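Local coordinates for protein putative mandelate racemase (Bordetella bronchiseptica, PDB 3OZY) that is of unknown function but, as a magnesium-binding member of the enolase superfamily, probably acts on a sugar acid such as a xylarate-like dicarboxylate, at residues Ile36-Arg41 and Asp111-Asp116; Asp67-Gln72 and Ile104-Gly109; Ala79-Leu84 and Gly283-Leu288; Thr311-Leu316 and Pro359-Glu364. All blocks are in the same frame, centred on the assembly; numbering follows the deposited sequence.

From the N terminus, strand 32-42 opens the loop that contact 1 closes on helix 102-122. Contact 2 opens and closes inside it, where helix 58-73 packs on an earlier turn of the same helix; V38 of contact 1 touches G109 there. Contact 3 starts inside both loops, at the head of helix 81-97, but its partner is helix 284-296, so it crosses both contacts and ties the capping domain to the barrel. Contact 4 follows in series, closing a late loop within the barrel domain. Helix 102-122 links them: D111 binds T285 of contact 3, and D116 binds the backbone N of L361 in contact 4.

Contact 1 of 4, residues Ile36-Arg41 and Asp111-Asp116; sequences ILVEVR and DIALWD
V38 and V40 point from one face of strand 32-42 toward the methyl of A113, forming part of the sheet-on-helix layer of the enolase-type N-terminal capping domain. Residues two apart on a strand face the same way, and the two valines meet A113 CB with different branches. V38 uses CG1, which lies anti to its own N (chi1 179°) and stands 4.0 Å from A113 CB. V40 turns CG2 instead, the branch beside its N, and brings it to 3.7 Å from A113 CB. Its other branch, CG1, reaches along the helix to L114 CD2 at 4.2 Å; L114 leaves its helix obliquely, but its CD2 branch comes nearer the strand. Alanine suits the site because its short side chain lets the axes approach to 8.1 Å, at 50° to each other, while beta-branched valines suit a strand and offer two methyls each. E39 points the other way, where H11 of the neighbouring strand binds its OE1 and E7 pairs with R41. There R41 NE, 2.9 Å from E39 OE2, makes a nearly straight bond (169°) that stays in the guanidinium plane but meets the oxygen from above the carboxylate plane.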
loop_
_atom_site.group_PDB
_atom_site.type_symbol
_atom_site.label_atom_id
_atom_site.label_comp_id
_atom_site.label_asym_id
_atom_site.label_seq_id
_atom_site.Cartn_x
_atom_site.Cartn_y
_atom_site.Cartn_z
ATOM N N ILE A 36 0.501 -10.993 14.723
ATOM C CA ILE A 36 1.805 -10.684 15.283
ATOM C C ILE A 36 1.594 -9.983 16.614
ATOM O O ILE A 36 0.849 -9.007 16.697
ATOM C CB ILE A 36 2.588 -9.716 14.376
ATOM C CG1 ILE A 36 3.054 -10.413 13.102
ATOM C CG2 ILE A 36 3.773 -9.111 15.133
ATOM C CD1 ILE A 36 4.161 -11.440 13.319
ATOM N N LEU A 37 2.250 -10.482 17.658
ATOM C CA LEU A 37 2.334 -9.775 18.922
ATOM C C LEU A 37 3.632 -8.980 18.915
ATOM O O LEU A 37 4.719 -9.560 18.957
ATOM C CB LEU A 37 2.308 -10.759 20.102
ATOM C CG LEU A 37 2.476 -10.128 21.484
ATOM C CD1 LEU A 37 1.332 -9.194 21.796
ATOM C CD2 LEU A 37 2.589 -11.206 22.567
ATOM N N VAL A 38 3.516 -7.659 18.814
ATOM C CA VAL A 38 4.683 -6.790 18.841
ATOM C C VAL A 38 5.121 -6.600 20.283
ATOM O O VAL A 38 4.287 -6.446 21.173
ATOM C CB VAL A 38 4.363 -5.414 18.223
ATOM C CG1 VAL A 38 5.588 -4.488 18.283
ATOM C CG2 VAL A 38 3.878 -5.583 16.784
ATOM N N GLU A 39 6.434 -6.625 20.502
ATOM C CA GLU A 39 7.003 -6.371 21.818
ATOM C C GLU A 39 8.146 -5.372 21.679
ATOM O O GLU A 39 9.144 -5.651 21.016
ATOM C CB GLU A 39 7.500 -7.682 22.437
ATOM C CG GLU A 39 8.011 -7.531 23.863
ATOM C CD GLU A 39 8.638 -8.804 24.408
ATOM O OE1 GLU A 39 8.552 -9.857 23.746
ATOM O OE2 GLU A 39 9.223 -8.749 25.506
ATOM N N VAL A 40 7.986 -4.194 22.274
ATOM C CA VAL A 40 9.045 -3.191 22.275
ATOM C C VAL A 40 9.681 -3.157 23.658
ATOM O O VAL A 40 9.004 -2.920 24.658
ATOM C CB VAL A 40 8.506 -1.790 21.914
ATOM C CG1 VAL A 40 9.606 -0.731 22.071
ATOM C CG2 VAL A 40 7.944 -1.790 20.495
ATOM N N ARG A 41 10.984 -3.417 23.703
ATOM C CA ARG A 41 11.716 -3.459 24.964
ATOM C C ARG A 41 12.592 -2.227 25.133
ATOM O O ARG A 41 13.010 -1.611 24.155
ATOM C CB ARG A 41 12.597 -4.707 25.020
ATOM C CG ARG A 41 11.826 -6.016 24.976
ATOM C CD ARG A 41 12.792 -7.189 24.993
ATOM N NE ARG A 41 12.113 -8.472 25.154
ATOM C CZ ARG A 41 12.746 -9.637 25.265
ATOM N NH1 ARG A 41 14.071 -9.681 25.227
ATOM N NH2 ARG A 41 12.055 -10.758 25.414
ATOM N N ASP A 111 3.329 1.367 16.756
ATOM C CA ASP A 111 2.771 2.567 17.381
ATOM C C ASP A 111 1.904 2.225 18.599
ATOM O O ASP A 111 2.002 2.873 19.646
ATOM C CB ASP A 111 1.978 3.381 16.345
ATOM C CG ASP A 111 1.439 4.689 16.906
ATOM O OD1 ASP A 111 2.183 5.697 16.893
ATOM O OD2 ASP A 111 0.272 4.727 17.358
ATOM N N ILE A 112 1.055 1.212 18.467
ATOM C CA ILE A 112 0.265 0.751 19.602
ATOM C C ILE A 112 1.191 0.327 20.744
ATOM O O ILE A 112 0.950 0.675 21.895
ATOM C CB ILE A 112 -0.688 -0.396 19.208
ATOM C CG1 ILE A 112 -1.842 0.156 18.359
ATOM C CG2 ILE A 112 -1.253 -1.067 20.450
ATOM C CD1 ILE A 112 -2.674 -0.902 17.651
ATOM N N ALA A 113 2.260 -0.398 20.424
ATOM C CA ALA A 113 3.198 -0.830 21.461
ATOM C C ALA A 113 3.849 0.366 22.162
ATOM O O ALA A 113 4.061 0.333 23.376
ATOM C CB ALA A 113 4.252 -1.776 20.885
ATOM N N LEU A 114 4.159 1.423 21.412
ATOM C CA LEU A 114 4.741 2.613 22.024
ATOM C C LEU A 114 3.750 3.286 22.973
ATOM O O LEU A 114 4.135 3.776 24.027
ATOM C CB LEU A 114 5.227 3.597 20.962
ATOM C CG LEU A 114 6.419 3.116 20.131
ATOM C CD1 LEU A 114 6.758 4.118 19.047
ATOM C CD2 LEU A 114 7.636 2.871 21.028
ATOM N N TRP A 115 2.470 3.312 22.604
ATOM C CA TRP A 115 1.452 3.877 23.483
ATOM C C TRP A 115 1.250 3.010 24.728
ATOM O O TRP A 115 1.054 3.528 25.832
ATOM C CB TRP A 115 0.128 4.091 22.731
ATOM C CG TRP A 115 0.091 5.377 21.957
ATOM C CD1 TRP A 115 0.323 5.554 20.615
ATOM C CD2 TRP A 115 -0.194 6.670 22.488
ATOM N NE1 TRP A 115 0.198 6.887 20.283
ATOM C CE2 TRP A 115 -0.132 7.588 21.414
ATOM C CE3 TRP A 115 -0.510 7.142 23.766
ATOM C CZ2 TRP A 115 -0.367 8.954 21.587
ATOM C CZ3 TRP A 115 -0.740 8.497 23.935
ATOM C CH2 TRP A 115 -0.664 9.389 22.850
ATOM N N ASP A 116 1.286 1.695 24.553
ATOM C CA ASP A 116 1.184 0.786 25.686
ATOM C C ASP A 116 2.358 1.033 26.629
ATOM O O ASP A 116 2.185 1.143 27.841
ATOM C CB ASP A 116 1.150 -0.668 25.190
ATOM C CG ASP A 116 1.012 -1.671 26.317
ATOM O OD1 ASP A 116 0.103 -1.520 27.161
ATOM O OD2 ASP A 116 1.809 -2.628 26.350
#

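Contact 2 of 4, residues Asp67-Gln72 and Ile104-Gly109; sequences DVIGPQ and IAAMSG
Helices 58-73 and 102-122 of the N-terminal capping domain pack here; between residues 67-72 and 104-109 I69 makes the contact, laid on A106 and M107. With CG1 set beside its own backbone N and the chain extended (chi2 164°), I69 pushes CD1 to the surface of the other helix. That terminal methyl lies 3.7 Å from A106 CB, 3.5 Å from M107 N and 4.0 Å from M107 CG, so it rests partly on backbone. The small alanine makes this possible, since its methyl leaves the backbone beside it within reach. A64 and I65 also pack on A106. M107 leaves its helix to one side, bends at its last torsion, and carries its thioether toward W85, V88 and V93 of helix 81-97. Near I69 the first helix widens into a pi-type turn and kinks; G70 fits there because a CB would crowd P71 CD. On the far side of helix 102-122, S108 folds back so that its OG binds I104 O at 2.7 Å, meeting it from the face opposite to S108 N and satisfying this buried polar group. Such apolar helix-on-helix packing, beside a three-stranded antiparallel sheet, is characteristic of the enolase-superfamily capping domain.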
loop_
_atom_site.group_PDB
_atom_site.type_symbol
_atom_site.label_atom_id
_atom_site.label_comp_id
_atom_site.label_asym_id
_atom_site.label_seq_id
_atom_site.Cartn_x
_atom_site.Cartn_y
_atom_site.Cartn_z
ATOM N N ASP A 67 12.931 -5.622 10.992
ATOM C CA ASP A 67 14.100 -5.338 10.156
ATOM C C ASP A 67 13.969 -4.113 9.251
ATOM O O ASP A 67 14.959 -3.677 8.651
ATOM C CB ASP A 67 14.440 -6.577 9.322
ATOM C CG ASP A 67 14.701 -7.793 10.178
ATOM O OD1 ASP A 67 15.634 -7.749 11.007
ATOM O OD2 ASP A 67 13.962 -8.787 10.039
ATOM N N VAL A 68 12.764 -3.563 9.132
ATOM C CA VAL A 68 12.575 -2.325 8.387
ATOM C C VAL A 68 12.252 -1.199 9.363
ATOM O O VAL A 68 12.965 -0.199 9.425
ATOM C CB VAL A 68 11.491 -2.457 7.295
ATOM C CG1 VAL A 68 11.342 -1.145 6.529
ATOM C CG2 VAL A 68 11.848 -3.578 6.326
ATOM N N ILE A 69 11.206 -1.369 10.160
ATOM C CA ILE A 69 10.839 -0.368 11.145
ATOM C C ILE A 69 11.783 -0.386 12.355
ATOM O O ILE A 69 12.264 0.664 12.789
ATOM C CB ILE A 69 9.382 -0.573 11.600
ATOM C CG1 ILE A 69 8.436 -0.371 10.413
ATOM C CG2 ILE A 69 9.054 0.350 12.765
ATOM C CD1 ILE A 69 7.019 -0.917 10.652
ATOM N N GLY A 70 12.049 -1.578 12.885
ATOM C CA GLY A 70 12.856 -1.741 14.084
ATOM C C GLY A 70 14.146 -0.932 14.139
ATOM O O GLY A 70 14.398 -0.231 15.121
ATOM N N PRO A 71 14.970 -1.015 13.084
ATOM C CA PRO A 71 16.244 -0.284 13.098
ATOM C C PRO A 71 16.079 1.227 13.269
ATOM O O PRO A 71 17.001 1.874 13.763
ATOM C CB PRO A 71 16.850 -0.625 11.736
ATOM C CG PRO A 71 16.309 -1.999 11.453
ATOM C CD PRO A 71 14.882 -1.941 11.942
ATOM N N GLN A 72 14.937 1.785 12.876
ATOM C CA GLN A 72 14.692 3.213 13.060
ATOM C C GLN A 72 14.371 3.565 14.506
ATOM O O GLN A 72 14.371 4.740 14.873
ATOM C CB GLN A 72 13.540 3.688 12.172
ATOM C CG GLN A 72 13.767 3.451 10.692
ATOM C CD GLN A 72 14.983 4.191 10.175
ATOM O OE1 GLN A 72 15.196 5.368 10.487
ATOM N NE2 GLN A 72 15.793 3.506 9.382
ATOM N N ILE A 104 2.115 0.039 6.544
ATOM C CA ILE A 104 1.358 0.936 7.416
ATOM C C ILE A 104 0.716 0.155 8.574
ATOM O O ILE A 104 0.704 0.630 9.711
ATOM C CB ILE A 104 0.293 1.736 6.619
ATOM C CG1 ILE A 104 0.943 2.519 5.459
ATOM C CG2 ILE A 104 -0.497 2.655 7.551
ATOM C CD1 ILE A 104 1.833 3.698 5.909
ATOM N N ALA A 105 0.209 -1.046 8.285
ATOM C CA ALA A 105 -0.290 -1.912 9.351
ATOM C C ALA A 105 0.844 -2.268 10.319
ATOM O O ALA A 105 0.680 -2.189 11.534
ATOM C CB ALA A 105 -0.941 -3.171 8.770
ATOM N N ALA A 106 2.004 -2.625 9.780
ATOM C CA ALA A 106 3.178 -2.897 10.615
ATOM C C ALA A 106 3.514 -1.716 11.539
ATOM O O ALA A 106 3.730 -1.894 12.742
ATOM C CB ALA A 106 4.386 -3.275 9.737
ATOM N N MET A 107 3.533 -0.509 10.979
ATOM C CA MET A 107 3.776 0.704 11.769
ATOM C C MET A 107 2.752 0.831 12.877
ATOM O O MET A 107 3.045 1.325 13.973
ATOM C CB MET A 107 3.636 1.968 10.910
ATOM C CG MET A 107 4.787 2.294 10.011
ATOM S SD MET A 107 4.532 3.932 9.302
ATOM C CE MET A 107 4.709 4.986 10.748
ATOM N N SER A 108 1.518 0.454 12.554
ATOM C CA SER A 108 0.415 0.572 13.493
ATOM C C SER A 108 0.626 -0.290 14.727
ATOM O O SER A 108 0.365 0.142 15.845
ATOM C CB SER A 108 -0.897 0.160 12.831
ATOM O OG SER A 108 -1.172 0.935 11.678
ATOM N N GLY A 109 1.091 -1.516 14.510
ATOM C CA GLY A 109 1.372 -2.436 15.606
ATOM C C GLY A 109 2.455 -1.891 16.526
ATOM O O GLY A 109 2.352 -1.968 17.756
#

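Contact 3 of 4, residues Ala79-Leu84 and Gly283-Leu288; sequences ANINYL and GITEAL
The flat carboxamide of N82 presents its oxygen to T285 and to a bridging water, both displaced to the same side of the amide plane. T285 CG2 approaches OD1 of N82 at 3.6 Å and lies not far from the plane, whereas the water stands well above it. That water donates to N82 OD1 at 2.6 Å and to T285 OG1 at 2.9 Å, so it bridges the two. Chi1 of N82 (-69°) places CG beside its backbone N, and the side chain, which starts out obliquely, ends closer to the barrel helix. A small polar residue with a carbonyl oxygen suits this exposed edge of the interface, where solvent can enter.

The joint is an interdomain one: the first turn of helix 81-97, from the capping domain, meets the first turn of helix 284-296, from the (beta/alpha) barrel. Helix 81-97 also carries H86 and H90, ligands of a bound magnesium ion. G283 takes the N-cap position of the barrel helix with backbone angles that a side chain would not tolerate.

More deeply, T285 turns its two branches to different tasks. OG1, beside its own backbone N, receives I81 CG2 at 3.5 Å. The buried, apolar I81 also packs on D111, W115 and K118, so a branched aliphatic suits the inner side. T285 OG1 is hydrogen-bonded to D111 OD1 and W115 NE1 of helix 102-122, which, with the water, fix the rotation of the threonine. Its methyl, CG2, is the branch left to face N82.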
loop_
_atom_site.group_PDB
_atom_site.type_symbol
_atom_site.label_atom_id
_atom_site.label_comp_id
_atom_site.label_asym_id
_atom_site.label_seq_id
_atom_site.Cartn_x
_atom_site.Cartn_y
_atom_site.Cartn_z
ATOM N N ALA A 79 9.441 7.744 24.351
ATOM C CA ALA A 79 8.447 8.734 24.755
ATOM C C ALA A 79 8.010 9.644 23.612
ATOM O O ALA A 79 6.909 10.187 23.650
ATOM C CB ALA A 79 8.966 9.571 25.909
ATOM N N ASN A 80 8.882 9.829 22.628
ATOM C CA ASN A 80 8.606 10.693 21.476
ATOM C C ASN A 80 7.863 9.934 20.387
ATOM O O ASN A 80 8.380 9.743 19.284
ATOM C CB ASN A 80 9.914 11.239 20.902
ATOM C CG ASN A 80 10.717 12.018 21.913
ATOM O OD1 ASN A 80 10.163 12.759 22.724
ATOM N ND2 ASN A 80 12.038 11.853 21.868
ATOM N N ILE A 81 6.646 9.500 20.699
ATOM C CA ILE A 81 5.876 8.694 19.759
ATOM C C ILE A 81 5.612 9.472 18.480
ATOM O O ILE A 81 5.719 8.932 17.378
ATOM C CB ILE A 81 4.546 8.218 20.364
ATOM C CG1 ILE A 81 4.795 7.475 21.680
ATOM C CG2 ILE A 81 3.813 7.308 19.370
ATOM C CD1 ILE A 81 3.528 6.896 22.306
ATOM N N ASN A 82 5.291 10.753 18.619
ATOM C CA ASN A 82 5.029 11.572 17.439
ATOM C C ASN A 82 6.234 11.673 16.504
ATOM O O ASN A 82 6.114 11.468 15.286
ATOM C CB ASN A 82 4.534 12.952 17.861
ATOM C CG ASN A 82 3.151 12.893 18.469
ATOM O OD1 ASN A 82 2.222 12.370 17.854
ATOM N ND2 ASN A 82 3.003 13.418 19.675
ATOM N N TYR A 83 7.401 11.970 17.073
ATOM C CA TYR A 83 8.626 11.988 16.288
ATOM C C TYR A 83 8.853 10.643 15.598
ATOM O O TYR A 83 9.150 10.587 14.406
ATOM C CB TYR A 83 9.821 12.335 17.183
ATOM C CG TYR A 83 11.156 12.124 16.508
ATOM C CD1 TYR A 83 11.572 12.960 15.481
ATOM C CD2 TYR A 83 12.002 11.091 16.895
ATOM C CE1 TYR A 83 12.784 12.771 14.849
ATOM C CE2 TYR A 83 13.231 10.899 16.269
ATOM C CZ TYR A 83 13.609 11.741 15.247
ATOM O OH TYR A 83 14.820 11.563 14.612
ATOM N N LEU A 84 8.709 9.557 16.351
ATOM C CA LEU A 84 9.030 8.235 15.817
ATOM C C LEU A 84 8.092 7.793 14.693
ATOM O O LEU A 84 8.523 7.108 13.755
ATOM C CB LEU A 84 9.071 7.194 16.938
ATOM C CG LEU A 84 10.229 7.407 17.918
ATOM C CD1 LEU A 84 10.082 6.482 19.116
ATOM C CD2 LEU A 84 11.579 7.199 17.238
ATOM N N GLY A 283 -1.813 3.474 13.389
ATOM C CA GLY A 283 -1.526 3.445 14.816
ATOM C C GLY A 283 -2.576 4.177 15.622
ATOM O O GLY A 283 -3.503 4.753 15.056
ATOM N N ILE A 284 -2.450 4.139 16.946
ATOM C CA ILE A 284 -3.228 5.038 17.783
ATOM C C ILE A 284 -2.963 6.498 17.374
ATOM O O ILE A 284 -3.887 7.296 17.267
ATOM C CB ILE A 284 -2.899 4.791 19.267
ATOM C CG1 ILE A 284 -3.607 3.511 19.732
ATOM C CG2 ILE A 284 -3.288 5.990 20.115
ATOM C CD1 ILE A 284 -3.205 3.036 21.138
ATOM N N THR A 285 -1.706 6.832 17.110
ATOM C CA THR A 285 -1.354 8.192 16.704
ATOM C C THR A 285 -2.165 8.643 15.484
ATOM O O THR A 285 -2.720 9.747 15.451
ATOM C CB THR A 285 0.146 8.280 16.408
ATOM O OG1 THR A 285 0.869 7.838 17.564
ATOM C CG2 THR A 285 0.561 9.708 16.053
ATOM N N GLU A 286 -2.260 7.767 14.495
ATOM C CA GLU A 286 -2.949 8.112 13.259
ATOM C C GLU A 286 -4.478 8.058 13.411
ATOM O O GLU A 286 -5.192 8.926 12.896
ATOM C CB GLU A 286 -2.464 7.212 12.122
ATOM C CG GLU A 286 -2.910 7.660 10.729
ATOM C CD GLU A 286 -2.240 8.943 10.255
ATOM O OE1 GLU A 286 -1.401 9.520 10.983
ATOM O OE2 GLU A 286 -2.574 9.389 9.139
ATOM N N ALA A 287 -4.990 7.061 14.126
ATOM C CA ALA A 287 -6.431 6.983 14.355
ATOM C C ALA A 287 -6.955 8.205 15.108
ATOM O O ALA A 287 -8.066 8.667 14.843
ATOM C CB ALA A 287 -6.793 5.701 15.104
ATOM N N LEU A 288 -6.166 8.730 16.045
ATOM C CA LEU A 288 -6.551 9.945 16.758
ATOM C C LEU A 288 -6.804 11.086 15.781
ATOM O O LEU A 288 -7.788 11.831 15.912
ATOM C CB LEU A 288 -5.466 10.370 17.745
ATOM C CG LEU A 288 -5.377 9.549 19.027
ATOM C CD1 LEU A 288 -4.108 9.937 19.768
ATOM C CD2 LEU A 288 -6.609 9.778 19.896
HETATM O O HOH W 1 1.237 10.298 19.121
#

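Contact 4 of 4, residues Thr311-Leu316 and Pro359-Glu364; sequences TVAANL and PGLGFE
On the helix whose A313 and A314 meet L361 and F363, the oxygen T311 O is gripped by two donors of a single residue. N315 N comes from one face of the carbonyl plane at 3.3 Å, while N315 ND2 comes from the opposite face at 2.8 Å from T311 O, tilted 33° from that plane. The amide is held further by D277 and A278, which fixes its flip and satisfies its buried polar ends.

The side facing residues 359-364 is apolar. A313 directs its methyl at the rim of the F363 ring, near the ring plane, with CB just 3.3 Å from CE2, a tight edge-on contact. Chi1 of F363 (49°) sets the ring between its own backbone N and carbonyl carbon, a cramped setting that brings this edge to the helix. L361 arrives differently: with CG beside its own backbone N (chi1 -72°), it lays its CD2 branch on A314, 3.7 Å from the CA and 4.0 Å from the CB. Two consecutive alanines suit this surface, as their small methyls let loop side chains lie against the helix backbone.

A type II' turn from P359 to G362 presents L361. G360 suits the positive phi, and G362 also has backbone angles that would jam a CB. The loop is tied to the capping domain as well, for D116 OD1 binds L361 N and R120 binds F363 O. Helix 309-321 is in the barrel's outer layer, and the loop packs on it where barrel meets capping domain (L361 and A314 also touch I112), as in enolase-superfamily (beta/alpha) barrels.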
loop_
_atom_site.group_PDB
_atom_site.type_symbol
_atom_site.label_atom_id
_atom_site.label_comp_id
_atom_site.label_asym_id
_atom_site.label_seq_id
_atom_site.Cartn_x
_atom_site.Cartn_y
_atom_site.Cartn_z
ATOM N N THR A 311 -5.990 -5.571 19.135
ATOM C CA THR A 311 -6.568 -4.599 18.209
ATOM C C THR A 311 -7.891 -4.069 18.753
ATOM O O THR A 311 -8.205 -2.890 18.610
ATOM C CB THR A 311 -6.709 -5.144 16.748
ATOM O OG1 THR A 311 -7.678 -6.202 16.674
ATOM C CG2 THR A 311 -5.388 -5.679 16.232
ATOM N N VAL A 312 -8.668 -4.938 19.388
ATOM C CA VAL A 312 -9.884 -4.505 20.057
ATOM C C VAL A 312 -9.590 -3.494 21.172
ATOM O O VAL A 312 -10.161 -2.398 21.195
ATOM C CB VAL A 312 -10.681 -5.721 20.579
ATOM C CG1 VAL A 312 -11.790 -5.294 21.555
ATOM C CG2 VAL A 312 -11.252 -6.489 19.398
ATOM N N ALA A 313 -8.702 -3.852 22.095
ATOM C CA ALA A 313 -8.395 -2.965 23.209
ATOM C C ALA A 313 -7.842 -1.615 22.763
ATOM O O ALA A 313 -8.227 -0.584 23.307
ATOM C CB ALA A 313 -7.434 -3.632 24.197
ATOM N N ALA A 314 -6.932 -1.621 21.793
ATOM C CA ALA A 314 -6.310 -0.374 21.343
ATOM C C ALA A 314 -7.383 0.582 20.838
ATOM O O ALA A 314 -7.407 1.757 21.211
ATOM C CB ALA A 314 -5.281 -0.637 20.256
ATOM N N ASN A 315 -8.266 0.087 19.975
ATOM C CA ASN A 315 -9.365 0.921 19.496
ATOM C C ASN A 315 -10.325 1.339 20.608
ATOM O O ASN A 315 -10.827 2.459 20.605
ATOM C CB ASN A 315 -10.125 0.232 18.362
ATOM C CG ASN A 315 -9.353 0.241 17.069
ATOM O OD1 ASN A 315 -9.185 1.290 16.448
ATOM N ND2 ASN A 315 -8.861 -0.926 16.657
ATOM N N LEU A 316 -10.583 0.448 21.560
ATOM C CA LEU A 316 -11.550 0.752 22.606
ATOM C C LEU A 316 -11.113 1.926 23.488
ATOM O O LEU A 316 -11.949 2.725 23.911
ATOM C CB LEU A 316 -11.825 -0.492 23.446
ATOM C CG LEU A 316 -12.949 -0.351 24.465
ATOM C CD1 LEU A 316 -14.222 0.189 23.810
ATOM C CD2 LEU A 316 -13.195 -1.703 25.122
ATOM N N PRO A 359 -2.739 -0.157 33.435
ATOM C CA PRO A 359 -1.848 0.769 32.726
ATOM C C PRO A 359 -1.667 0.390 31.259
ATOM O O PRO A 359 -1.712 -0.788 30.912
ATOM C CB PRO A 359 -0.512 0.617 33.463
ATOM C CG PRO A 359 -0.835 -0.072 34.747
ATOM C CD PRO A 359 -2.042 -0.910 34.489
ATOM N N GLY A 360 -1.443 1.386 30.408
ATOM C CA GLY A 360 -1.245 1.141 28.989
ATOM C C GLY A 360 -2.514 0.587 28.362
ATOM O O GLY A 360 -3.617 1.110 28.580
ATOM N N LEU A 361 -2.376 -0.491 27.595
ATOM C CA LEU A 361 -3.550 -1.167 27.047
ATOM C C LEU A 361 -4.430 -1.724 28.164
ATOM O O LEU A 361 -5.621 -1.933 27.976
ATOM C CB LEU A 361 -3.151 -2.268 26.065
ATOM C CG LEU A 361 -2.602 -1.781 24.721
ATOM C CD1 LEU A 361 -1.860 -2.904 24.022
ATOM C CD2 LEU A 361 -3.744 -1.255 23.846
ATOM N N GLY A 362 -3.824 -1.984 29.320
ATOM C CA GLY A 362 -4.592 -2.213 30.532
ATOM C C GLY A 362 -4.902 -3.644 30.926
ATOM O O GLY A 362 -5.790 -3.873 31.743
ATOM N N PHE A 363 -4.186 -4.599 30.348
ATOM C CA PHE A 363 -4.343 -6.004 30.720
ATOM C C PHE A 363 -2.999 -6.713 30.677
ATOM O O PHE A 363 -2.008 -6.149 30.228
ATOM C CB PHE A 363 -5.319 -6.709 29.778
ATOM C CG PHE A 363 -5.026 -6.476 28.327
ATOM C CD1 PHE A 363 -3.869 -6.973 27.746
ATOM C CD2 PHE A 363 -5.897 -5.738 27.546
ATOM C CE1 PHE A 363 -3.593 -6.751 26.416
ATOM C CE2 PHE A 363 -5.624 -5.512 26.214
ATOM C CZ PHE A 363 -4.471 -6.016 25.647
ATOM N N GLU A 364 -2.990 -7.966 31.124
ATOM C CA GLU A 364 -1.788 -8.788 31.105
ATOM C C GLU A 364 -1.827 -9.815 29.975
ATOM O O GLU A 364 -2.859 -10.438 29.725
ATOM C CB GLU A 364 -1.623 -9.510 32.445
ATOM C CG GLU A 364 -1.473 -8.585 33.644
ATOM C CD GLU A 364 -0.147 -7.844 33.652
ATOM O OE1 GLU A 364 0.640 -8.006 32.694
ATOM O OE2 GLU A 364 0.113 -7.100 34.620
#